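Local structure of processed glycerol phosphate lipoteichoic acid synthase 2 (Bacillus subtilis, 2W8D) at residues G168-P173 with E206-F211; T57-K62 with Q233-F238; A155-N160 with K172-E177; F200-D205 with F225-Y230; I46-I51 with L63-E68. The protein belongs to the sulfatase family of the alkaline phosphatase clan and carries a magnesium ion in its alpha/beta domain. All coordinates share one frame; numbering follows the deposited sequence.

Interaction 1 of 5, residues G168-P173 with E206-F211; sequences GMKDKP and EGDTDF
K170 keeps CG beside its own backbone N (chi1 -69°) and runs almost fully extended from there, which carries its ammonium group to the carboxylate of D208, arriving from the opposite direction. The two form a salt bridge, K170 NZ to D208 OD2 at 2.8 Å. NZ meets the oxygen on its syn side, 22° out of the carboxylate plane. The end of the aliphatic chain lies against the same oxygen, K170 CE to D208 OD2 being 3.2 Å. K170 NZ has a second acceptor in E162 O, so this buried amine is held by a carboxylate and a carbonyl together. K172, another extended lysine with a similar first torsion, approaches the backbone of D208 instead: K172 NZ to D208 O measures 3.4 Å, a weak hydrogen bond, while its stronger partner is Q233 OE1. D208 is thus held firmly at its carboxylate by K170 and only weakly at its carbonyl by K172. K170 occupies the N-cap position of helix 171-183, and the 206-211 segment belongs to the loop between strand 189-194 and helix 219-244. Helix 219-244 packs against this region, Y230 OH bonding to K172 N, while D171 OD1 takes the amide of L196 just beyond the strand.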
# COMPACT_ATOMS: atom_id res chain seq x y z
N GLY A 168 18.25 1.78 8.74
CA GLY A 168 19.12 2.21 7.65
C GLY A 168 18.98 3.68 7.32
O GLY A 168 19.02 4.54 8.21
N MSE A 169 18.85 3.99 6.03
CA MSE A 169 18.86 5.39 5.59
C MSE A 169 17.64 6.15 6.13
O MSE A 169 16.53 5.63 6.14
CB MSE A 169 18.83 5.50 4.07
CG MSE A 169 20.05 5.02 3.36
SE MSE A 169 21.67 6.09 3.68
CE MSE A 169 21.14 7.75 2.76
N LYS A 170 17.87 7.38 6.54
CA LYS A 170 16.80 8.34 6.77
C LYS A 170 16.16 8.76 5.43
O LYS A 170 16.86 8.88 4.43
CB LYS A 170 17.36 9.56 7.48
CG LYS A 170 17.78 9.30 8.91
CD LYS A 170 18.48 10.51 9.48
CE LYS A 170 18.86 10.32 10.93
NZ LYS A 170 19.88 11.36 11.29
N ASP A 171 14.85 9.00 5.42
CA ASP A 171 14.11 9.37 4.22
C ASP A 171 14.65 10.60 3.43
O ASP A 171 14.76 10.52 2.23
CB ASP A 171 12.63 9.55 4.55
CG ASP A 171 11.99 8.26 5.08
OD1 ASP A 171 12.61 7.17 5.00
OD2 ASP A 171 10.84 8.35 5.60
N LYS A 172 14.98 11.72 4.09
CA LYS A 172 15.50 12.90 3.37
C LYS A 172 16.72 12.64 2.48
O LYS A 172 16.63 12.90 1.29
CB LYS A 172 15.73 14.12 4.28
CG LYS A 172 14.43 14.86 4.67
CD LYS A 172 14.72 16.10 5.48
CE LYS A 172 13.47 16.64 6.14
NZ LYS A 172 13.82 17.66 7.21
N PRO A 173 17.83 12.08 3.02
CA PRO A 173 18.94 11.71 2.12
C PRO A 173 18.65 10.50 1.21
O PRO A 173 19.20 10.40 0.13
CB PRO A 173 20.11 11.41 3.07
CG PRO A 173 19.46 11.13 4.38
CD PRO A 173 18.21 11.94 4.44
N GLU A 206 17.20 15.16 17.22
CA GLU A 206 17.40 16.61 17.07
C GLU A 206 18.73 16.79 16.36
O GLU A 206 19.69 16.06 16.64
CB GLU A 206 17.39 17.36 18.41
CG GLU A 206 16.25 18.42 18.57
CD GLU A 206 16.73 19.90 18.50
OE1 GLU A 206 17.96 20.17 18.49
OE2 GLU A 206 15.86 20.82 18.48
N GLY A 207 18.79 17.71 15.41
CA GLY A 207 17.64 18.47 14.96
C GLY A 207 17.40 18.09 13.52
O GLY A 207 17.76 18.83 12.61
N ASP A 208 16.82 16.91 13.32
CA ASP A 208 16.37 16.51 11.99
C ASP A 208 14.96 17.00 11.66
O ASP A 208 14.58 17.06 10.49
CB ASP A 208 16.51 15.01 11.78
CG ASP A 208 17.83 14.64 11.13
OD1 ASP A 208 18.61 15.56 10.74
OD2 ASP A 208 18.08 13.43 11.01
N THR A 209 14.21 17.35 12.69
CA THR A 209 12.95 18.06 12.48
C THR A 209 12.69 18.99 13.67
O THR A 209 13.29 18.84 14.74
CB THR A 209 11.78 17.07 12.10
OG1 THR A 209 11.23 17.43 10.82
CG2 THR A 209 10.67 16.96 13.20
N ASP A 210 11.83 19.99 13.46
CA ASP A 210 11.59 21.02 14.47
C ASP A 210 10.23 20.89 15.17
O ASP A 210 9.87 21.71 16.03
CB ASP A 210 11.72 22.42 13.86
CG ASP A 210 10.88 22.59 12.59
OD1 ASP A 210 10.77 21.63 11.79
OD2 ASP A 210 10.34 23.70 12.40
N PHE A 211 9.48 19.87 14.80
CA PHE A 211 8.11 19.73 15.28
C PHE A 211 8.02 19.41 16.77
O PHE A 211 8.82 18.64 17.27
CB PHE A 211 7.41 18.64 14.47
CG PHE A 211 5.94 18.83 14.34
CD1 PHE A 211 5.44 19.80 13.48
CD2 PHE A 211 5.06 18.04 15.07
CE1 PHE A 211 4.07 19.99 13.36
CE2 PHE A 211 3.68 18.22 14.97
CZ PHE A 211 3.18 19.20 14.12

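Interaction 2 of 5, residues T57-K62 with Q233-F238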
# COMPACT_ATOMS: atom_id res chain seq x y z
N THR A 57 1.10 16.81 9.03
CA THR A 57 1.51 16.45 7.65
C THR A 57 1.08 17.50 6.56
O THR A 57 0.27 17.19 5.68
CB THR A 57 1.07 15.02 7.30
OG1 THR A 57 -0.35 14.90 7.45
CG2 THR A 57 1.73 14.00 8.24
N PRO A 58 1.62 18.75 6.64
CA PRO A 58 1.10 19.80 5.74
C PRO A 58 1.19 19.51 4.23
O PRO A 58 0.31 19.95 3.47
CB PRO A 58 1.95 21.05 6.10
CG PRO A 58 3.23 20.50 6.72
CD PRO A 58 2.67 19.27 7.52
N PHE A 59 2.23 18.81 3.78
CA PHE A 59 2.26 18.49 2.34
C PHE A 59 1.16 17.51 1.93
O PHE A 59 0.47 17.72 0.92
CB PHE A 59 3.62 17.96 1.87
CG PHE A 59 3.78 17.98 0.38
CD1 PHE A 59 3.90 19.21 -0.30
CD2 PHE A 59 3.75 16.79 -0.35
CE1 PHE A 59 4.06 19.27 -1.71
CE2 PHE A 59 3.90 16.81 -1.74
CZ PHE A 59 4.07 18.07 -2.44
N LEU A 60 1.01 16.46 2.73
CA LEU A 60 0.04 15.40 2.45
C LEU A 60 -1.35 15.99 2.53
O LEU A 60 -2.20 15.69 1.68
CB LEU A 60 0.24 14.20 3.39
CG LEU A 60 1.58 13.46 3.14
CD1 LEU A 60 1.82 12.25 4.09
CD2 LEU A 60 1.81 13.00 1.69
N ASN A 61 -1.58 16.86 3.51
CA ASN A 61 -2.83 17.64 3.61
C ASN A 61 -3.16 18.43 2.35
O ASN A 61 -4.30 18.43 1.90
CB ASN A 61 -2.82 18.60 4.82
CG ASN A 61 -2.65 17.87 6.11
OD1 ASN A 61 -2.73 16.63 6.17
ND2 ASN A 61 -2.38 18.62 7.17
N LYS A 62 -2.17 19.10 1.77
CA LYS A 62 -2.43 19.88 0.55
C LYS A 62 -2.90 18.93 -0.57
O LYS A 62 -3.87 19.20 -1.26
CB LYS A 62 -1.21 20.70 0.13
CG LYS A 62 -1.55 21.82 -0.83
CD LYS A 62 -0.32 22.53 -1.40
CE LYS A 62 0.48 21.65 -2.34
NZ LYS A 62 1.37 22.48 -3.21
N GLN A 233 7.88 16.16 5.21
CA GLN A 233 8.91 16.98 4.55
C GLN A 233 9.67 16.22 3.47
O GLN A 233 10.00 16.80 2.44
CB GLN A 233 9.86 17.57 5.59
CG GLN A 233 9.12 18.51 6.57
CD GLN A 233 10.01 19.09 7.67
OE1 GLN A 233 10.97 18.46 8.13
NE2 GLN A 233 9.69 20.30 8.10
N SER A 234 9.94 14.94 3.70
CA SER A 234 10.63 14.08 2.75
C SER A 234 9.82 13.91 1.48
O SER A 234 10.39 13.87 0.41
CB SER A 234 10.86 12.68 3.34
OG SER A 234 11.58 12.71 4.56
N ILE A 235 8.51 13.76 1.59
CA ILE A 235 7.65 13.58 0.42
C ILE A 235 7.62 14.88 -0.38
O ILE A 235 7.75 14.87 -1.61
CB ILE A 235 6.20 13.15 0.78
CG1 ILE A 235 6.20 11.80 1.51
CG2 ILE A 235 5.29 13.17 -0.48
CD1 ILE A 235 7.15 10.78 0.88
N GLU A 236 7.47 15.99 0.34
CA GLU A 236 7.58 17.34 -0.25
C GLU A 236 8.86 17.51 -1.07
O GLU A 236 8.81 17.89 -2.24
CB GLU A 236 7.48 18.45 0.83
CG GLU A 236 7.79 19.88 0.30
CD GLU A 236 7.67 20.98 1.35
OE1 GLU A 236 7.80 20.72 2.56
OE2 GLU A 236 7.49 22.15 0.94
N GLN A 237 10.01 17.20 -0.47
CA GLN A 237 11.29 17.31 -1.21
C GLN A 237 11.26 16.39 -2.44
O GLN A 237 11.52 16.84 -3.54
CB GLN A 237 12.49 17.03 -0.29
CG GLN A 237 13.80 16.72 -1.01
CD GLN A 237 14.59 15.60 -0.33
OE1 GLN A 237 14.83 15.65 0.87
NE2 GLN A 237 14.99 14.57 -1.11
N PHE A 238 10.91 15.13 -2.27
CA PHE A 238 10.76 14.20 -3.40
C PHE A 238 9.91 14.76 -4.55
O PHE A 238 10.32 14.71 -5.72
CB PHE A 238 10.19 12.87 -2.90
CG PHE A 238 10.19 11.77 -3.92
CD1 PHE A 238 11.33 11.47 -4.69
CD2 PHE A 238 9.06 10.95 -4.05
CE1 PHE A 238 11.34 10.38 -5.60
CE2 PHE A 238 9.06 9.84 -4.96
CZ PHE A 238 10.21 9.56 -5.74
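F59, in the first turn of helix 58-65, lays its ring over the backbone of E236. The CH-pi geometry is close to ideal: E236 CA stands 3.8 Å from the F59 ring centroid and only 9° off the normal. With CG anti to the amide nitrogen (chi1 -165°), the ring reaches across to helix 219-244, where E236 CB covers the same face, 3.8 Å from F59 CG. I235 CG2 comes in obliquely on the side of the ring that E236 covers, 3.9 Å from F59 CD2, and F239 adds an edge-to-face pairing. F59 N bonds to D232 OD2, one turn before E236. L60 N bonds to D232 OD1, and L60 CD2 meets I235 CG2 at 4.1 Å, the side chains crossing at about a right angle. The axes of segments 58-62 and 233-238 approach to 8.9 Å, their directions 61° apart. I235 also rests on V37 and L39 of strand 33-39, an arrangement of helices layered against a central sheet, as in the alpha/beta fold of the alkaline phosphatase clan.

Interaction 3 of 5, residues A155-N160 with K172-E177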
# COMPACT_ATOMS: atom_id res chain seq x y z
N ALA A 155 23.34 -0.73 -0.56
CA ALA A 155 24.68 -0.68 -1.19
C ALA A 155 24.84 0.57 -2.07
O ALA A 155 25.95 0.99 -2.34
CB ALA A 155 24.98 -1.97 -1.99
N TYR A 156 23.74 1.17 -2.50
CA TYR A 156 23.80 2.30 -3.42
C TYR A 156 23.67 3.67 -2.73
O TYR A 156 23.68 4.69 -3.41
CB TYR A 156 22.72 2.19 -4.48
CG TYR A 156 22.94 1.10 -5.49
CD1 TYR A 156 23.55 1.36 -6.72
CD2 TYR A 156 22.50 -0.20 -5.22
CE1 TYR A 156 23.74 0.34 -7.66
CE2 TYR A 156 22.69 -1.22 -6.15
CZ TYR A 156 23.30 -0.95 -7.36
OH TYR A 156 23.47 -1.99 -8.24
N TYR A 157 23.55 3.66 -1.41
CA TYR A 157 23.51 4.88 -0.61
C TYR A 157 24.74 5.00 0.29
O TYR A 157 25.30 4.01 0.71
CB TYR A 157 22.22 4.92 0.20
CG TYR A 157 20.99 4.80 -0.68
CD1 TYR A 157 20.37 5.94 -1.18
CD2 TYR A 157 20.49 3.55 -1.05
CE1 TYR A 157 19.28 5.85 -2.01
CE2 TYR A 157 19.38 3.44 -1.88
CZ TYR A 157 18.79 4.60 -2.35
OH TYR A 157 17.70 4.53 -3.18
N ASP A 158 25.16 6.23 0.54
CA ASP A 158 26.18 6.57 1.54
C ASP A 158 25.65 6.32 2.96
O ASP A 158 24.83 7.10 3.47
CB ASP A 158 26.54 8.06 1.38
CG ASP A 158 27.82 8.45 2.10
OD1 ASP A 158 28.51 7.57 2.66
OD2 ASP A 158 28.17 9.67 2.09
N MSE A 159 26.11 5.25 3.59
CA MSE A 159 25.55 4.82 4.89
C MSE A 159 26.30 5.41 6.10
O MSE A 159 26.57 4.70 7.07
CB MSE A 159 25.50 3.28 5.01
CG MSE A 159 24.58 2.55 4.04
SE MSE A 159 22.65 2.70 4.46
CE MSE A 159 22.54 1.65 6.13
N ASN A 160 26.63 6.70 6.05
CA ASN A 160 27.43 7.30 7.12
C ASN A 160 26.68 7.68 8.40
O ASN A 160 25.45 7.62 8.46
CB ASN A 160 28.24 8.50 6.58
CG ASN A 160 27.35 9.65 6.13
OD1 ASN A 160 26.86 10.42 6.94
ND2 ASN A 160 27.16 9.76 4.82
N LYS A 172 14.98 11.72 4.09
CA LYS A 172 15.50 12.90 3.37
C LYS A 172 16.72 12.64 2.48
O LYS A 172 16.63 12.90 1.29
CB LYS A 172 15.73 14.12 4.28
CG LYS A 172 14.43 14.86 4.67
CD LYS A 172 14.72 16.10 5.48
CE LYS A 172 13.47 16.64 6.14
NZ LYS A 172 13.82 17.66 7.21
N PRO A 173 17.83 12.08 3.02
CA PRO A 173 18.94 11.71 2.12
C PRO A 173 18.65 10.50 1.21
O PRO A 173 19.20 10.40 0.13
CB PRO A 173 20.11 11.41 3.07
CG PRO A 173 19.46 11.13 4.38
CD PRO A 173 18.21 11.94 4.44
N PHE A 174 17.79 9.59 1.66
CA PHE A 174 17.41 8.47 0.82
C PHE A 174 16.74 9.00 -0.46
O PHE A 174 17.12 8.61 -1.55
CB PHE A 174 16.51 7.48 1.58
CG PHE A 174 15.66 6.64 0.70
CD1 PHE A 174 16.20 5.59 -0.02
CD2 PHE A 174 14.30 6.90 0.58
CE1 PHE A 174 15.40 4.80 -0.84
CE2 PHE A 174 13.50 6.12 -0.24
CZ PHE A 174 14.05 5.07 -0.95
N PHE A 175 15.80 9.93 -0.33
CA PHE A 175 15.19 10.54 -1.51
C PHE A 175 16.12 11.39 -2.40
O PHE A 175 15.98 11.35 -3.62
CB PHE A 175 13.94 11.32 -1.15
CG PHE A 175 12.74 10.47 -0.90
CD1 PHE A 175 12.26 9.60 -1.87
CD2 PHE A 175 12.05 10.56 0.33
CE1 PHE A 175 11.13 8.83 -1.63
CE2 PHE A 175 10.94 9.82 0.56
CZ PHE A 175 10.47 8.93 -0.40
N LYS A 176 17.06 12.12 -1.81
CA LYS A 176 18.01 12.89 -2.59
C LYS A 176 18.85 12.01 -3.49
O LYS A 176 18.94 12.23 -4.70
CB LYS A 176 18.97 13.65 -1.66
CG LYS A 176 18.87 15.17 -1.70
CD LYS A 176 19.04 15.73 -3.11
CE LYS A 176 18.61 17.21 -3.09
NZ LYS A 176 17.14 17.35 -2.85
N GLU A 177 19.48 11.01 -2.87
CA GLU A 177 20.37 10.04 -3.50
C GLU A 177 19.70 9.15 -4.55
O GLU A 177 20.34 8.74 -5.53
CB GLU A 177 21.10 9.22 -2.43
CG GLU A 177 22.37 9.94 -1.95
CD GLU A 177 22.87 9.46 -0.59
OE1 GLU A 177 23.52 8.40 -0.53
OE2 GLU A 177 22.64 10.17 0.42
O HOH W 1 24.25 7.61 -3.33
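Y157, E177 and F174 give most of the buried surface, and Y157 touches both of the others. Its CG lies beside the backbone N (chi1 -56°), which turns the ring across helix 171-183, toward E177 and F174. The near edge of the ring meets the base of E177, with Y157 CD1 3.6 Å from E177 CB close to the ring plane. The phenol end reaches F174: Y157 OH is 3.3 Å from F174 CE1, and the rings lie obliquely, planes at 45° and centroids 5.3 Å apart, so neither a parallel stack nor a T-shaped pair results. Both rings rest on F129 of strand 125-130. The loop holding 155-160 leads from strand 150-152 into helix 171-183, and the chain then returns in strand 189-194, parallel to the first strand in the same sheet; the contact therefore packs the connecting loop of a beta-alpha-beta crossover onto its own helix. E177 supplies the polar part. D158 N donates to E177 OE1 at 2.9 Å, with an N-H...O angle of 160° and the donor nearly along the C-O axis. One water donates both to this oxygen and to Y156 O, each at 3.0 Å, giving E177 OE1 two donors. The hydroxyl of Y157 is hydrogen-bonded to S178 OG, one turn on from F174, whose carbonyl O that serine also bonds.

Interaction 4 of 5, residues F200-D205 with F225-Y230; sequences FPFGMD and FQSAHY
S227 OG sits 3.1 Å from F202 O but is hydrogen-bonded to N198 OD1 and N223 O; its single proton cannot make a full bond to each, and the one to F202 O is not settled. S227 OG also rests 3.4 Å from F202 CB. The apolar half of the contact belongs to the selenomethionine M204, whose SE packs on S227 CB at 3.8 Å. Bends at chi2 (80°) and again at chi3 put the terminal methyl over one face of Y230, offset toward the rim: M204 CE is 4.2 Å from the ring centroid, 20° off the normal, a CH-pi contact. The selenium stands more obliquely, 4.5 Å from the same centroid, completing a Met-aromatic pair. Y230 OH is bonded to K172 N, which probably helps hold the hydroxyl end of the ring. The side chain of F202 is about 8 Å from the magnesium ion. With the serine proton shared, selenomethionine packing on Y230 and S227 CB probably contributes much of this loop's hold on helix 219-244, through a buried contact.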
# COMPACT_ATOMS: atom_id res chain seq x y z
N PHE A 200 8.40 2.45 14.42
CA PHE A 200 8.32 2.28 15.87
C PHE A 200 9.73 2.16 16.48
O PHE A 200 10.57 1.52 15.89
CB PHE A 200 7.56 0.97 16.13
CG PHE A 200 7.30 0.70 17.57
CD1 PHE A 200 6.09 1.10 18.16
CD2 PHE A 200 8.27 0.03 18.35
CE1 PHE A 200 5.84 0.85 19.52
CE2 PHE A 200 8.03 -0.22 19.73
CZ PHE A 200 6.81 0.18 20.31
N PRO A 201 9.99 2.76 17.66
CA PRO A 201 9.19 3.61 18.57
C PRO A 201 9.11 5.09 18.17
O PRO A 201 8.69 5.89 18.98
CB PRO A 201 9.95 3.49 19.90
CG PRO A 201 11.40 3.45 19.45
CD PRO A 201 11.34 2.55 18.19
N PHE A 202 9.51 5.45 16.94
CA PHE A 202 9.24 6.80 16.38
C PHE A 202 10.11 7.96 16.92
O PHE A 202 9.81 9.14 16.68
CB PHE A 202 7.73 7.15 16.52
CG PHE A 202 6.82 6.10 15.95
CD1 PHE A 202 6.85 5.80 14.60
CD2 PHE A 202 5.91 5.43 16.76
CE1 PHE A 202 6.04 4.84 14.08
CE2 PHE A 202 5.06 4.47 16.24
CZ PHE A 202 5.11 4.16 14.92
N GLY A 203 11.17 7.66 17.64
CA GLY A 203 12.11 8.75 17.99
C GLY A 203 12.63 9.40 16.70
O GLY A 203 12.73 8.75 15.65
N MSE A 204 12.93 10.68 16.73
CA MSE A 204 13.75 11.26 15.65
C MSE A 204 14.85 12.04 16.34
O MSE A 204 14.65 12.50 17.46
CB MSE A 204 12.92 12.14 14.67
CG MSE A 204 13.37 12.05 13.19
SE MSE A 204 12.75 10.47 12.09
CE MSE A 204 14.42 10.15 11.11
N ASP A 205 16.02 12.14 15.72
CA ASP A 205 17.14 12.89 16.32
C ASP A 205 16.92 14.40 16.17
O ASP A 205 16.50 14.86 15.11
CB ASP A 205 18.48 12.50 15.68
CG ASP A 205 18.65 10.97 15.52
OD1 ASP A 205 19.75 10.46 15.86
OD2 ASP A 205 17.73 10.26 15.04
N PHE A 225 4.25 11.87 16.05
CA PHE A 225 3.90 13.07 15.32
C PHE A 225 5.11 13.76 14.75
O PHE A 225 4.99 14.36 13.69
CB PHE A 225 3.13 14.07 16.19
CG PHE A 225 1.87 13.52 16.75
CD1 PHE A 225 0.73 13.38 15.93
CD2 PHE A 225 1.81 13.11 18.08
CE1 PHE A 225 -0.47 12.83 16.44
CE2 PHE A 225 0.61 12.55 18.58
CZ PHE A 225 -0.52 12.42 17.76
N GLN A 226 6.25 13.68 15.45
CA GLN A 226 7.53 14.20 14.98
C GLN A 226 8.09 13.45 13.78
O GLN A 226 8.53 14.07 12.82
CB GLN A 226 8.57 14.17 16.09
CG GLN A 226 8.23 15.05 17.25
CD GLN A 226 9.45 15.43 18.05
OE1 GLN A 226 10.51 14.81 17.92
NE2 GLN A 226 9.32 16.46 18.88
N SER A 227 8.10 12.11 13.83
CA SER A 227 8.63 11.38 12.68
C SER A 227 7.66 11.40 11.51
O SER A 227 8.08 11.35 10.35
CB SER A 227 9.10 9.95 13.01
OG SER A 227 8.24 9.37 13.96
N ALA A 228 6.36 11.52 11.79
CA ALA A 228 5.39 11.71 10.71
C ALA A 228 5.65 13.06 10.00
O ALA A 228 5.58 13.14 8.77
CB ALA A 228 3.96 11.65 11.24
N HIS A 229 5.94 14.10 10.76
CA HIS A 229 6.20 15.43 10.22
C HIS A 229 7.46 15.35 9.36
O HIS A 229 7.46 15.86 8.27
CB HIS A 229 6.35 16.47 11.36
CG HIS A 229 6.55 17.89 10.90
ND1 HIS A 229 5.53 18.67 10.39
CD2 HIS A 229 7.65 18.69 10.92
CE1 HIS A 229 5.99 19.88 10.12
NE2 HIS A 229 7.27 19.91 10.43
N TYR A 230 8.48 14.63 9.83
CA TYR A 230 9.69 14.40 9.04
C TYR A 230 9.40 13.67 7.69
O TYR A 230 9.91 14.08 6.62
CB TYR A 230 10.76 13.68 9.89
CG TYR A 230 12.04 13.38 9.14
CD1 TYR A 230 13.08 14.31 9.09
CD2 TYR A 230 12.19 12.18 8.44
CE1 TYR A 230 14.25 14.05 8.38
CE2 TYR A 230 13.32 11.90 7.74
CZ TYR A 230 14.35 12.85 7.70
OH TYR A 230 15.47 12.57 7.01

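Interaction 5 of 5, residues I46-I51 with L63-E68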
# COMPACT_ATOMS: atom_id res chain seq x y z
N ILE A 46 -3.80 10.91 11.04
CA ILE A 46 -2.78 11.94 10.92
C ILE A 46 -3.11 13.05 9.91
O ILE A 46 -2.68 14.19 10.09
CB ILE A 46 -1.41 11.33 10.56
CG1 ILE A 46 -0.78 10.81 11.85
CG2 ILE A 46 -0.49 12.34 10.10
CD1 ILE A 46 -0.77 11.88 13.00
N ILE A 47 -3.85 12.69 8.86
CA ILE A 47 -4.24 13.64 7.83
C ILE A 47 -5.17 14.69 8.45
O ILE A 47 -6.19 14.35 9.07
CB ILE A 47 -4.89 12.93 6.62
CG1 ILE A 47 -3.91 11.95 5.96
CG2 ILE A 47 -5.35 13.92 5.58
CD1 ILE A 47 -2.53 12.54 5.61
N ASP A 48 -4.75 15.93 8.35
CA ASP A 48 -5.46 17.10 8.90
C ASP A 48 -5.34 17.26 10.38
O ASP A 48 -5.93 18.18 10.92
CB ASP A 48 -6.93 17.17 8.46
CG ASP A 48 -7.05 17.55 6.99
OD1 ASP A 48 -6.10 18.16 6.45
OD2 ASP A 48 -8.05 17.21 6.35
N TYR A 49 -4.59 16.38 11.03
CA TYR A 49 -4.36 16.49 12.46
C TYR A 49 -3.42 17.67 12.75
O TYR A 49 -2.50 17.96 11.98
CB TYR A 49 -3.74 15.22 13.00
CG TYR A 49 -4.05 15.02 14.46
CD1 TYR A 49 -5.22 14.37 14.86
CD2 TYR A 49 -3.20 15.52 15.44
CE1 TYR A 49 -5.53 14.21 16.21
CE2 TYR A 49 -3.51 15.37 16.79
CZ TYR A 49 -4.66 14.71 17.16
OH TYR A 49 -4.96 14.57 18.48
N LYS A 50 -3.66 18.32 13.88
CA LYS A 50 -2.80 19.42 14.31
C LYS A 50 -2.41 19.26 15.76
O LYS A 50 -3.18 18.71 16.55
CB LYS A 50 -3.46 20.79 14.14
CG LYS A 50 -4.03 21.06 12.79
CD LYS A 50 -4.51 22.49 12.68
CE LYS A 50 -5.20 22.68 11.34
NZ LYS A 50 -5.68 24.07 11.05
N ILE A 51 -1.21 19.74 16.07
CA ILE A 51 -0.64 19.83 17.41
C ILE A 51 -0.30 21.32 17.58
O ILE A 51 0.43 21.87 16.75
CB ILE A 51 0.69 18.99 17.49
CG1 ILE A 51 0.43 17.48 17.28
CG2 ILE A 51 1.37 19.18 18.84
CD1 ILE A 51 -0.47 16.88 18.40
N LEU A 63 -2.23 17.81 -0.72
CA LEU A 63 -2.64 16.81 -1.71
C LEU A 63 -4.06 16.30 -1.45
O LEU A 63 -4.83 16.09 -2.39
CB LEU A 63 -1.69 15.61 -1.68
CG LEU A 63 -0.22 15.92 -1.94
CD1 LEU A 63 0.56 14.64 -1.91
CD2 LEU A 63 -0.05 16.62 -3.31
N ALA A 64 -4.36 16.07 -0.18
CA ALA A 64 -5.66 15.66 0.25
C ALA A 64 -6.71 16.69 -0.10
O ALA A 64 -7.85 16.32 -0.36
CB ALA A 64 -5.67 15.36 1.77
N HIS A 65 -6.32 17.97 -0.16
CA HIS A 65 -7.30 19.02 -0.39
C HIS A 65 -7.27 19.68 -1.76
O HIS A 65 -8.11 20.53 -2.05
CB HIS A 65 -7.26 20.06 0.74
CG HIS A 65 -7.77 19.52 2.03
ND1 HIS A 65 -9.10 19.23 2.24
CD2 HIS A 65 -7.12 19.13 3.15
CE1 HIS A 65 -9.25 18.73 3.45
NE2 HIS A 65 -8.07 18.67 4.03
N ASP A 66 -6.33 19.24 -2.61
CA ASP A 66 -6.14 19.89 -3.92
C ASP A 66 -7.21 19.51 -4.93
O ASP A 66 -8.05 18.67 -4.68
CB ASP A 66 -4.71 19.69 -4.48
CG ASP A 66 -4.42 18.26 -4.92
OD1 ASP A 66 -5.37 17.50 -5.19
OD2 ASP A 66 -3.24 17.89 -5.02
N ASN A 67 -7.16 20.14 -6.09
CA ASN A 67 -8.13 19.90 -7.14
C ASN A 67 -7.71 18.82 -8.15
O ASN A 67 -8.41 18.60 -9.14
CB ASN A 67 -8.42 21.22 -7.85
CG ASN A 67 -7.14 21.96 -8.32
OD1 ASN A 67 -6.04 21.39 -8.40
ND2 ASN A 67 -7.30 23.24 -8.64
N GLU A 68 -6.61 18.11 -7.89
CA GLU A 68 -6.03 17.21 -8.90
C GLU A 68 -5.64 15.82 -8.41
O GLU A 68 -5.59 14.88 -9.21
CB GLU A 68 -4.82 17.86 -9.62
CG GLU A 68 -3.66 18.32 -8.73
CD GLU A 68 -2.58 19.08 -9.53
OE1 GLU A 68 -1.92 18.46 -10.41
OE2 GLU A 68 -2.37 20.30 -9.28
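A surface histidine-carboxylate hydrogen bond, D48 with H65, joins a beta turn to the C-terminal end of helix 58-65, and a small apolar contact between I47 and A64 lies beside it. H65 NE2 donates to D48 OD2 at 2.7 Å with an N-H...O angle of 156°. The oxygen is approached on its syn side, 16° out of the carboxylate plane, and the two flat groups are only 19° apart, so the acid meets the imidazole at its edge and nearly coplanar. D48 has a positive phi as third residue of the type II turn from I46 to Y49, a turn closed by Y49 N to I46 O. Its own amide bonds to N61 OD1, a second tie to the same helix. Beside this, I47 CG2 touches A64 CB at 4.1 Å, and both side chains also meet Y71 of strand 70-76. Just past the helix, D66 OD1 accepts E68 N at 3.0 Å in an Asx turn and forms a salt bridge with K303. The acid facing H65, together with the helix C terminus on which the imidazole sits, would probably stabilise a protonated histidine and give the bond some ion-pair character.

How the interactions relate
From the N terminus, interaction 5 closes first, a short loop from the 46-51 turn to the end of helix 58-65. Interaction 2 starts within that loop, so the two cross, and it runs on to helix 219-244, enclosing interactions 1, 3 and 4. Inside it, interaction 3 folds the loop after strand 150-152 onto helix 171-183. Interaction 1 starts before interaction 3 closes, sharing K172 and P173, and carries on to the 206-211 loop. Interaction 4 crosses interaction 1, fastening an earlier part of that loop to helix 219-244. This long helix serves interactions 2 and 4 and, through Q233 and Y230, bonds K172, tying helices 58-65 and 171-183 to one structural element.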